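PDB 3UGS: undecaprenyl pyrophosphate synthase from Campylobacter jejuni, which probably catalyses the magnesium-dependent condensation of isopentenyl diphosphate with allylic diphosphates to build long-chain polyprenyl diphosphates. Local coordinates for residues 102-107 / 131-136; 138-143 / 161-166; 80-85 / 111-116; 51-56 / 125-130. All coordinates share one frame; numbering follows the deposited sequence.

Contact 1. Residues 102-107 / 131-136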
# COMPACT_ATOMS: atom_id res chain seq x y z
N LEU A 102 20.57 -3.17 4.16
CA LEU A 102 21.33 -3.86 5.21
C LEU A 102 22.64 -3.14 5.49
O LEU A 102 23.29 -3.36 6.52
CB LEU A 102 21.66 -5.31 4.86
CG LEU A 102 20.52 -6.31 4.68
CD1 LEU A 102 21.15 -7.67 4.43
CD2 LEU A 102 19.56 -6.34 5.87
N SER A 103 23.01 -2.26 4.56
CA SER A 103 24.29 -1.50 4.67
C SER A 103 24.27 -0.52 5.83
O SER A 103 25.30 -0.07 6.28
CB SER A 103 24.68 -0.75 3.39
OG SER A 103 24.13 0.55 3.39
N ARG A 104 23.07 -0.24 6.32
CA ARG A 104 22.86 0.72 7.47
C ARG A 104 23.03 0.06 8.83
O ARG A 104 22.97 0.70 9.88
CB ARG A 104 21.51 1.46 7.35
CG ARG A 104 21.56 2.59 6.30
CD ARG A 104 20.27 3.40 6.22
NE ARG A 104 20.19 4.52 7.18
CZ ARG A 104 19.21 5.43 7.17
NH1 ARG A 104 18.23 5.38 6.25
NH2 ARG A 104 19.20 6.39 8.09
N LEU A 105 23.30 -1.24 8.79
CA LEU A 105 23.42 -2.05 10.00
C LEU A 105 24.86 -2.19 10.51
O LEU A 105 25.82 -2.26 9.75
CB LEU A 105 22.82 -3.44 9.82
CG LEU A 105 21.31 -3.51 9.46
CD1 LEU A 105 20.92 -4.94 9.10
CD2 LEU A 105 20.40 -3.00 10.57
N GLU A 106 24.99 -2.26 11.83
CA GLU A 106 26.29 -2.57 12.44
C GLU A 106 26.85 -3.87 11.86
O GLU A 106 26.13 -4.79 11.52
CB GLU A 106 26.21 -2.68 13.97
CG GLU A 106 26.02 -1.36 14.69
CD GLU A 106 26.09 -1.50 16.21
OE1 GLU A 106 26.14 -2.64 16.72
OE2 GLU A 106 26.07 -0.46 16.93
N ASP A 107 28.17 -3.92 11.80
CA ASP A 107 28.92 -5.09 11.27
C ASP A 107 28.53 -6.42 11.86
O ASP A 107 28.29 -7.37 11.16
CB ASP A 107 30.44 -4.92 11.50
CG ASP A 107 31.04 -3.88 10.59
OD1 ASP A 107 30.48 -3.68 9.49
OD2 ASP A 107 32.07 -3.26 10.98
N ALA A 131 12.35 -8.26 7.07
CA ALA A 131 12.56 -6.86 6.69
C ALA A 131 13.24 -6.04 7.78
O ALA A 131 12.66 -5.70 8.80
CB ALA A 131 11.24 -6.22 6.29
N ILE A 132 14.50 -5.72 7.52
CA ILE A 132 15.37 -5.03 8.52
C ILE A 132 16.07 -3.83 7.92
O ILE A 132 16.75 -3.95 6.91
CB ILE A 132 16.50 -5.90 9.09
CG1 ILE A 132 15.99 -7.28 9.37
CG2 ILE A 132 17.07 -5.29 10.36
CD1 ILE A 132 17.13 -8.28 9.58
N SER A 133 15.93 -2.70 8.60
CA SER A 133 16.31 -1.42 8.02
C SER A 133 15.73 -1.37 6.60
O SER A 133 16.39 -1.09 5.62
CB SER A 133 17.83 -1.26 7.95
OG SER A 133 18.14 -0.03 7.29
N TYR A 134 14.47 -1.72 6.53
CA TYR A 134 13.75 -1.84 5.27
C TYR A 134 12.66 -0.79 5.13
O TYR A 134 11.91 -0.50 6.03
CB TYR A 134 13.14 -3.23 5.10
CG TYR A 134 12.12 -3.29 4.02
CD1 TYR A 134 12.45 -3.80 2.77
CD2 TYR A 134 10.85 -2.80 4.23
CE1 TYR A 134 11.51 -3.84 1.75
CE2 TYR A 134 9.92 -2.82 3.22
CZ TYR A 134 10.24 -3.34 1.99
OH TYR A 134 9.27 -3.36 0.98
N GLY A 135 12.55 -0.26 3.94
CA GLY A 135 11.42 0.57 3.58
C GLY A 135 11.01 0.29 2.15
O GLY A 135 11.88 0.01 1.30
N ALA A 136 9.71 0.39 1.88
CA ALA A 136 9.15 0.02 0.55
C ALA A 136 9.61 1.00 -0.48
O ALA A 136 9.97 0.66 -1.59
CB ALA A 136 7.62 -0.04 0.56
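Leu102 and Ser133 bring the two backbones closest, with their CA atoms 6.2 Å apart, where the short 3-10 turn of 102-104 faces the corner the chain makes at Ile132 and Ser133. Leu105 N bonds to Leu102 O and closes that turn. No hydrogen bond joins the two segments directly. Leu105 carries much of the contact with its two methyl groups. Its CD2 lies 4.0 Å from Ile132 CG2 and also touches Ser133 CB, while CD1 reaches the same CG2. The Leu105 and Ile132 side chains cross at about a right angle. Leu102 starts out pointing away, but its CD2 comes back to rest 3.8 Å from Ile132 O. Arg104 passes Ser133 with the base of its chain, CB lying 3.7 Å from Ser133 OG. That OG, anti to the backbone N (chi1 176°), is hydrogen-bonded to Asp101 O and to NE1 of Trp64, which probably binds substrate and also makes a cation-pi contact with Arg104. Helix 107-120 packs on both Leu105 and Ile132. On the sheet side, Ile132 and Ser133 bond through their backbones to Ile99, in strand 94-99, and to Asp101.

Contact 2. Residues 138-143 / 161-166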
# COMPACT_ATOMS: atom_id res chain seq x y z
N ASP A 138 12.24 2.87 -0.44
CA ASP A 138 13.69 2.63 -0.61
C ASP A 138 13.89 1.38 -1.45
O ASP A 138 14.69 1.36 -2.34
CB ASP A 138 14.39 2.51 0.77
CG ASP A 138 15.86 2.03 0.69
OD1 ASP A 138 16.73 2.83 0.38
OD2 ASP A 138 16.16 0.85 1.00
N GLU A 139 13.16 0.33 -1.15
CA GLU A 139 13.26 -0.93 -1.94
C GLU A 139 12.96 -0.61 -3.42
O GLU A 139 13.67 -0.98 -4.36
CB GLU A 139 12.31 -1.98 -1.43
CG GLU A 139 12.57 -3.37 -2.04
CD GLU A 139 11.38 -4.35 -1.90
OE1 GLU A 139 10.24 -3.92 -1.48
OE2 GLU A 139 11.58 -5.55 -2.24
N ILE A 140 11.90 0.15 -3.60
CA ILE A 140 11.46 0.55 -4.95
C ILE A 140 12.54 1.33 -5.73
O ILE A 140 12.80 1.10 -6.91
CB ILE A 140 10.15 1.34 -4.94
CG1 ILE A 140 8.99 0.42 -4.50
CG2 ILE A 140 9.86 1.93 -6.33
CD1 ILE A 140 7.66 1.14 -4.40
N ILE A 141 13.19 2.24 -5.03
CA ILE A 141 14.30 3.06 -5.62
C ILE A 141 15.48 2.18 -5.98
O ILE A 141 16.06 2.28 -7.04
CB ILE A 141 14.78 4.21 -4.70
CG1 ILE A 141 14.18 5.54 -5.18
CG2 ILE A 141 16.28 4.46 -4.90
CD1 ILE A 141 12.71 5.75 -5.06
N ARG A 142 15.80 1.29 -5.08
CA ARG A 142 16.90 0.35 -5.27
C ARG A 142 16.62 -0.60 -6.44
O ARG A 142 17.51 -0.99 -7.19
CB ARG A 142 17.22 -0.45 -3.97
CG ARG A 142 17.74 0.48 -2.86
CD ARG A 142 18.46 -0.17 -1.68
NE ARG A 142 17.45 -0.78 -0.81
CZ ARG A 142 17.10 -2.06 -0.83
NH1 ARG A 142 16.11 -2.50 -0.05
NH2 ARG A 142 17.75 -2.90 -1.63
N ALA A 143 15.37 -0.95 -6.60
CA ALA A 143 15.00 -1.86 -7.69
C ALA A 143 15.15 -1.16 -9.04
O ALA A 143 15.61 -1.75 -10.02
CB ALA A 143 13.61 -2.35 -7.53
N GLN A 161 10.81 -7.60 -10.78
CA GLN A 161 11.82 -8.70 -10.74
C GLN A 161 13.13 -8.27 -10.06
O GLN A 161 13.97 -9.08 -9.74
CB GLN A 161 12.14 -9.26 -12.13
CG GLN A 161 10.98 -9.99 -12.78
CD GLN A 161 10.23 -10.89 -11.78
OE1 GLN A 161 9.00 -10.69 -11.52
NE2 GLN A 161 10.94 -11.92 -11.21
N ASN A 162 13.30 -6.99 -9.89
CA ASN A 162 14.51 -6.47 -9.24
C ASN A 162 14.32 -5.97 -7.82
O ASN A 162 15.27 -5.48 -7.18
CB ASN A 162 15.20 -5.40 -10.10
CG ASN A 162 15.95 -6.02 -11.27
OD1 ASN A 162 17.08 -6.53 -11.08
ND2 ASN A 162 15.34 -6.03 -12.47
N LEU A 163 13.10 -6.11 -7.33
CA LEU A 163 12.82 -5.83 -5.92
C LEU A 163 13.63 -6.79 -5.06
O LEU A 163 14.05 -7.83 -5.51
CB LEU A 163 11.34 -5.92 -5.58
CG LEU A 163 10.42 -4.83 -6.11
CD1 LEU A 163 8.98 -5.34 -6.07
CD2 LEU A 163 10.59 -3.53 -5.33
N ASP A 164 13.91 -6.39 -3.82
CA ASP A 164 14.54 -7.30 -2.83
C ASP A 164 13.69 -8.57 -2.72
O ASP A 164 14.19 -9.65 -2.48
CB ASP A 164 14.60 -6.68 -1.44
CG ASP A 164 15.74 -5.71 -1.28
OD1 ASP A 164 16.57 -5.53 -2.21
OD2 ASP A 164 15.81 -5.12 -0.16
N LEU A 165 12.38 -8.37 -2.85
CA LEU A 165 11.37 -9.44 -2.75
C LEU A 165 10.30 -9.33 -3.82
O LEU A 165 9.25 -8.74 -3.62
CB LEU A 165 10.73 -9.46 -1.36
CG LEU A 165 9.76 -10.61 -1.06
CD1 LEU A 165 10.40 -11.98 -1.16
CD2 LEU A 165 9.20 -10.37 0.33
N PRO A 166 10.55 -9.95 -4.98
CA PRO A 166 9.66 -9.85 -6.15
C PRO A 166 8.23 -10.35 -5.99
O PRO A 166 7.33 -9.95 -6.75
CB PRO A 166 10.40 -10.69 -7.20
CG PRO A 166 11.83 -10.68 -6.78
CD PRO A 166 11.74 -10.77 -5.29
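Arg142 and Asp164 meet with their side chains crossing at about a right angle, and the guanidinium and carboxylate planes are 39° apart. The grip is end-on and twofold. NH1 of Arg142 bonds Asp164 OD2 at 2.6 Å, reaching it from above the carboxylate plane. NH2 of Arg142 bonds Asp164 OD1 at 2.9 Å, on the syn side. The chain of Arg142 bends at chi3 (-77°), which turns NE back toward its own helix. There NE makes a nearly straight 2.8 Å salt bridge to Asp138 OD2. Asp138, Arg142 and Asp164 thus form a network that holds the guanidinium by three nitrogens.

Glu139 runs beside this network and crosses Leu163 at about a right angle. Its OE2 accepts Leu165 N at 3.0 Å and also lies 2.9 Å from Asp164 N. Its OE1 is hydrogen-bonded to Tyr134 OH and to Gln188. Leu163 CD2 packs against Glu139 CD at 3.6 Å, and against Ala143 CB at 3.9 Å. Helix 136-149 is joined in this way to the loop between helix 156-161 and strand 171-175. Asp164 also bonds Arg146 and Gly100 N, just past strand 94-99. Ile140 packs on Ile140 of the second subunit of the homodimer.

Contact 3. Residues 80-85 / 111-116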
# COMPACT_ATOMS: atom_id res chain seq x y z
N ARG A 80 18.70 -11.80 19.66
CA ARG A 80 18.14 -12.99 20.33
C ARG A 80 17.45 -13.89 19.30
O ARG A 80 17.62 -15.09 19.28
CB ARG A 80 17.17 -12.65 21.46
CG ARG A 80 17.81 -11.82 22.57
CD ARG A 80 17.56 -12.37 23.96
NE ARG A 80 16.21 -12.09 24.46
CZ ARG A 80 15.86 -11.04 25.21
NH1 ARG A 80 16.77 -10.13 25.57
NH2 ARG A 80 14.60 -10.90 25.60
N CYS A 81 16.68 -13.26 18.43
CA CYS A 81 15.91 -13.99 17.39
C CYS A 81 16.81 -14.60 16.34
O CYS A 81 16.54 -15.65 15.77
CB CYS A 81 14.89 -13.11 16.69
SG CYS A 81 13.63 -12.49 17.81
N LEU A 82 17.86 -13.88 16.03
CA LEU A 82 18.82 -14.38 15.04
C LEU A 82 19.49 -15.67 15.55
O LEU A 82 19.71 -16.61 14.82
CB LEU A 82 19.89 -13.34 14.71
CG LEU A 82 19.40 -12.24 13.76
CD1 LEU A 82 20.51 -11.23 13.50
CD2 LEU A 82 18.86 -12.84 12.46
N ASP A 83 19.78 -15.66 16.84
CA ASP A 83 20.35 -16.83 17.54
C ASP A 83 19.42 -18.04 17.51
O ASP A 83 19.81 -19.14 17.14
CB ASP A 83 20.70 -16.49 18.99
CG ASP A 83 21.90 -15.52 19.10
OD1 ASP A 83 22.76 -15.46 18.18
OD2 ASP A 83 21.98 -14.83 20.14
N GLU A 84 18.17 -17.82 17.87
CA GLU A 84 17.10 -18.87 17.79
C GLU A 84 17.08 -19.49 16.40
O GLU A 84 17.01 -20.70 16.23
CB GLU A 84 15.69 -18.34 18.09
CG GLU A 84 15.34 -18.30 19.57
CD GLU A 84 14.84 -19.64 20.11
OE1 GLU A 84 14.58 -20.56 19.31
OE2 GLU A 84 14.70 -19.75 21.35
N ALA A 85 17.16 -18.61 15.43
CA ALA A 85 17.12 -19.02 14.00
C ALA A 85 18.39 -19.77 13.60
O ALA A 85 18.37 -20.70 12.82
CB ALA A 85 16.88 -17.81 13.08
N GLU A 111 26.83 -9.62 9.51
CA GLU A 111 27.54 -10.92 9.45
C GLU A 111 26.69 -12.05 10.04
O GLU A 111 26.63 -13.17 9.52
CB GLU A 111 28.89 -10.83 10.18
N LYS A 112 26.02 -11.76 11.13
CA LYS A 112 25.19 -12.74 11.80
C LYS A 112 23.95 -13.08 10.96
O LYS A 112 23.50 -14.20 10.89
CB LYS A 112 24.78 -12.19 13.13
CG LYS A 112 24.31 -13.22 14.11
CD LYS A 112 23.96 -12.55 15.42
CE LYS A 112 23.79 -13.59 16.50
NZ LYS A 112 24.06 -13.01 17.85
N ILE A 113 23.43 -12.07 10.30
CA ILE A 113 22.37 -12.25 9.27
C ILE A 113 22.87 -13.16 8.16
O ILE A 113 22.20 -14.12 7.79
CB ILE A 113 21.92 -10.92 8.64
CG1 ILE A 113 20.99 -10.17 9.60
CG2 ILE A 113 21.19 -11.14 7.32
CD1 ILE A 113 21.01 -8.67 9.41
N THR A 114 24.02 -12.80 7.63
CA THR A 114 24.61 -13.54 6.49
C THR A 114 24.83 -14.99 6.87
O THR A 114 24.61 -15.90 6.11
CB THR A 114 25.98 -13.00 6.07
OG1 THR A 114 26.70 -12.65 7.26
CG2 THR A 114 25.86 -11.78 5.14
N LEU A 115 25.23 -15.16 8.10
CA LEU A 115 25.50 -16.49 8.65
C LEU A 115 24.27 -17.38 8.59
O LEU A 115 24.30 -18.48 8.01
CB LEU A 115 25.96 -16.39 10.10
CG LEU A 115 26.71 -17.65 10.60
CD1 LEU A 115 28.03 -17.86 9.84
CD2 LEU A 115 26.94 -17.57 12.11
N VAL A 116 23.20 -16.92 9.21
CA VAL A 116 21.98 -17.77 9.27
C VAL A 116 21.45 -17.91 7.85
O VAL A 116 20.97 -18.96 7.45
CB VAL A 116 20.89 -17.24 10.23
CG1 VAL A 116 20.43 -15.86 9.81
CG2 VAL A 116 19.69 -18.17 10.27
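Lys112 reaches from helix 107-120 across to Leu82 and Asp83 of helix 68-88. Its CB points toward the other helix, and CG is anti to the backbone N (chi1 -161°). The chain stays extended from there. CB, CG and CD all run past Leu82 CD1 at nearly the same distance, with CD the closest to that methyl at 4.2 Å. The two side chains pass at a slant. Beyond CD the chain leaves the apolar surface and heads for the carboxylate of Asp83. The placing of CE against Asp83 OD1 is doubtful. NZ ends 2.8 Å from Asp83 OD1 in a salt bridge whose exact geometry is uncertain for the same reason. NZ has a second acidic partner in Asp79, one turn earlier on helix 68-88.

Past the lysine, toward the sheet, the interface is hydrocarbon. Leu82 CD1 sits 4.1 Å from Ile113 CG1, and Leu82 CD2 sits 4.3 Å from Val116 CG1. One turn on, Val116 CG2 rests 4.0 Å from Ala85 CB and also lies near Ala85 O. The helices run nearly parallel here, with axes 10.0 Å apart and a signed crossing angle of 23°. Ile113 and Val116 also reach strand 94-99, through Ala98 and Leu96, so helix 107-120 packs on that strand as well as on helix 68-88. The Leu82 side chain is about 8 Å from the bound farnesyl monophosphate. The chemistry is therefore split: buried aliphatic groups form the inner part, while at the partly exposed margin the amine lies near Asp83 and Asp79, two acidic groups whose presence probably favours its charged form.

Contact 4. Residues 51-56 / 125-130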
# COMPACT_ATOMS: atom_id res chain seq x y z
N ILE A 51 1.68 -22.22 2.65
CA ILE A 51 2.11 -20.81 2.46
C ILE A 51 3.66 -20.82 2.36
O ILE A 51 4.33 -21.02 3.33
CB ILE A 51 1.65 -19.90 3.59
CG1 ILE A 51 0.12 -19.81 3.58
CG2 ILE A 51 2.31 -18.53 3.51
CD1 ILE A 51 -0.47 -18.96 4.70
N SER A 52 4.18 -20.60 1.17
CA SER A 52 5.65 -20.76 0.90
C SER A 52 6.49 -19.62 1.51
O SER A 52 7.63 -19.79 1.89
CB SER A 52 5.96 -20.87 -0.58
OG SER A 52 5.58 -19.68 -1.25
N ASN A 53 5.88 -18.46 1.62
CA ASN A 53 6.60 -17.25 2.04
C ASN A 53 5.90 -16.54 3.16
O ASN A 53 4.69 -16.28 3.08
CB ASN A 53 6.78 -16.25 0.91
CG ASN A 53 7.96 -16.56 0.05
OD1 ASN A 53 9.03 -15.92 0.20
ND2 ASN A 53 7.81 -17.55 -0.83
N LEU A 54 6.69 -16.23 4.17
CA LEU A 54 6.25 -15.51 5.34
C LEU A 54 7.15 -14.31 5.57
O LEU A 54 8.36 -14.45 5.78
CB LEU A 54 6.21 -16.39 6.59
CG LEU A 54 5.92 -15.68 7.90
CD1 LEU A 54 4.46 -15.24 8.01
CD2 LEU A 54 6.33 -16.61 9.06
N SER A 55 6.52 -13.15 5.53
CA SER A 55 7.24 -11.89 5.56
C SER A 55 6.93 -11.15 6.82
O SER A 55 5.78 -10.93 7.18
CB SER A 55 6.95 -11.04 4.34
OG SER A 55 7.60 -11.58 3.18
N LEU A 56 8.02 -10.79 7.50
CA LEU A 56 7.94 -10.14 8.84
C LEU A 56 8.66 -8.82 8.85
O LEU A 56 9.68 -8.70 8.23
CB LEU A 56 8.49 -11.03 9.97
CG LEU A 56 7.97 -12.48 9.95
CD1 LEU A 56 8.77 -13.29 10.96
CD2 LEU A 56 6.44 -12.57 10.19
N ALA A 125 11.12 -25.79 2.98
CA ALA A 125 9.73 -25.95 3.54
C ALA A 125 8.95 -24.65 3.80
O ALA A 125 7.73 -24.59 3.68
CB ALA A 125 9.78 -26.77 4.83
N LEU A 126 9.70 -23.65 4.23
CA LEU A 126 9.19 -22.30 4.44
C LEU A 126 10.32 -21.31 4.29
O LEU A 126 11.46 -21.57 4.73
CB LEU A 126 8.55 -22.15 5.82
CG LEU A 126 7.98 -20.79 6.17
CD1 LEU A 126 6.89 -20.41 5.19
CD2 LEU A 126 7.45 -20.77 7.60
N CYS A 127 9.98 -20.17 3.69
CA CYS A 127 10.91 -19.07 3.52
C CYS A 127 10.47 -17.83 4.32
O CYS A 127 9.50 -17.19 4.01
CB CYS A 127 11.10 -18.72 2.06
SG CYS A 127 12.32 -17.39 1.85
N VAL A 128 11.22 -17.54 5.38
CA VAL A 128 10.98 -16.39 6.24
C VAL A 128 11.77 -15.17 5.78
O VAL A 128 13.02 -15.08 5.91
CB VAL A 128 11.29 -16.68 7.70
CG1 VAL A 128 11.08 -15.40 8.52
CG2 VAL A 128 10.43 -17.82 8.22
N ASN A 129 11.02 -14.24 5.21
CA ASN A 129 11.55 -12.95 4.72
C ASN A 129 11.51 -11.89 5.84
O ASN A 129 10.45 -11.49 6.32
CB ASN A 129 10.80 -12.43 3.51
CG ASN A 129 10.73 -13.45 2.40
OD1 ASN A 129 11.76 -13.93 1.95
ND2 ASN A 129 9.52 -13.76 1.93
N LEU A 130 12.69 -11.48 6.25
CA LEU A 130 12.85 -10.57 7.38
C LEU A 130 13.27 -9.19 6.89
O LEU A 130 14.37 -8.99 6.36
CB LEU A 130 13.87 -11.12 8.39
CG LEU A 130 13.85 -10.48 9.79
CD1 LEU A 130 12.51 -10.67 10.51
CD2 LEU A 130 14.99 -11.05 10.64
O HOH W 1 5.28 -23.70 3.81
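Asn53 and Asn129 set their amide groups nearly coplanar, 22° apart, and meet at their edges. Asn129 ND2 donates to Asn53 OD1 at 2.8 Å, in the carbonyl plane and on a lone pair. The same ND2 also donates to Ser55 OG at 3.2 Å. Both acceptors lie close to the Asn129 amide plane, so the two bonds fix the rotation of that group. The other edge of the Asn53 amide is held too, because ND2 bonds Ser52 OG, which is also hydrogen-bonded to Lys8 O. Cys127 CB lies 3.9 Å from Asn53 OD1. Ser55 OG has a further partner in His9, on the next strand of the sheet.

Strands 53-60 and 126-134 run parallel in the six-stranded sheet of this cis-prenyltransferase fold, between 9-14 and 94-99. Asn53 pairs with Cys127, Leu54 with Val128, Ser55 with Asn129 and Leu56 with Leu130. The bonds zigzag from strand to strand: Cys127 N to Ser52 O, Leu54 N to Cys127 O, Asn129 N to Leu54 O and Leu56 N to Asn129 O at 2.8 Å. Leu54, Leu56, Val128 and Leu130 share the opposite face from the asparagines. There Leu56 CD1 touches Val128 CG1 at 4.0 Å, and Leu56 CB touches Leu130 CD1 at 4.1 Å. Helix 34-48 packs on this face, with Leu42 against Leu54 and Met39 against Leu56.

How the contacts relate
Contacts 1 and 4 share strand 126-134, and Ala131 N continues the pairing of contact 4 with a probable 3.0 Å hydrogen bond to Leu56 O. Contact 2 follows on the next helix, where Tyr134 of contact 1 joins Glu139 of contact 2. Leu165 CD1 of contact 2 packs 3.7 Å from Asn129 ND2 of contact 4. Contact 3 meets contact 1 through Ile113 CD1, 3.7 Å from Leu105 CD1, but touches neither contact 2 nor contact 4. Contacts 1, 3 and 4 come near the bound farnesyl monophosphate: the Ile132 side chain is about 8 Å away and that of Leu130 about 7 Å.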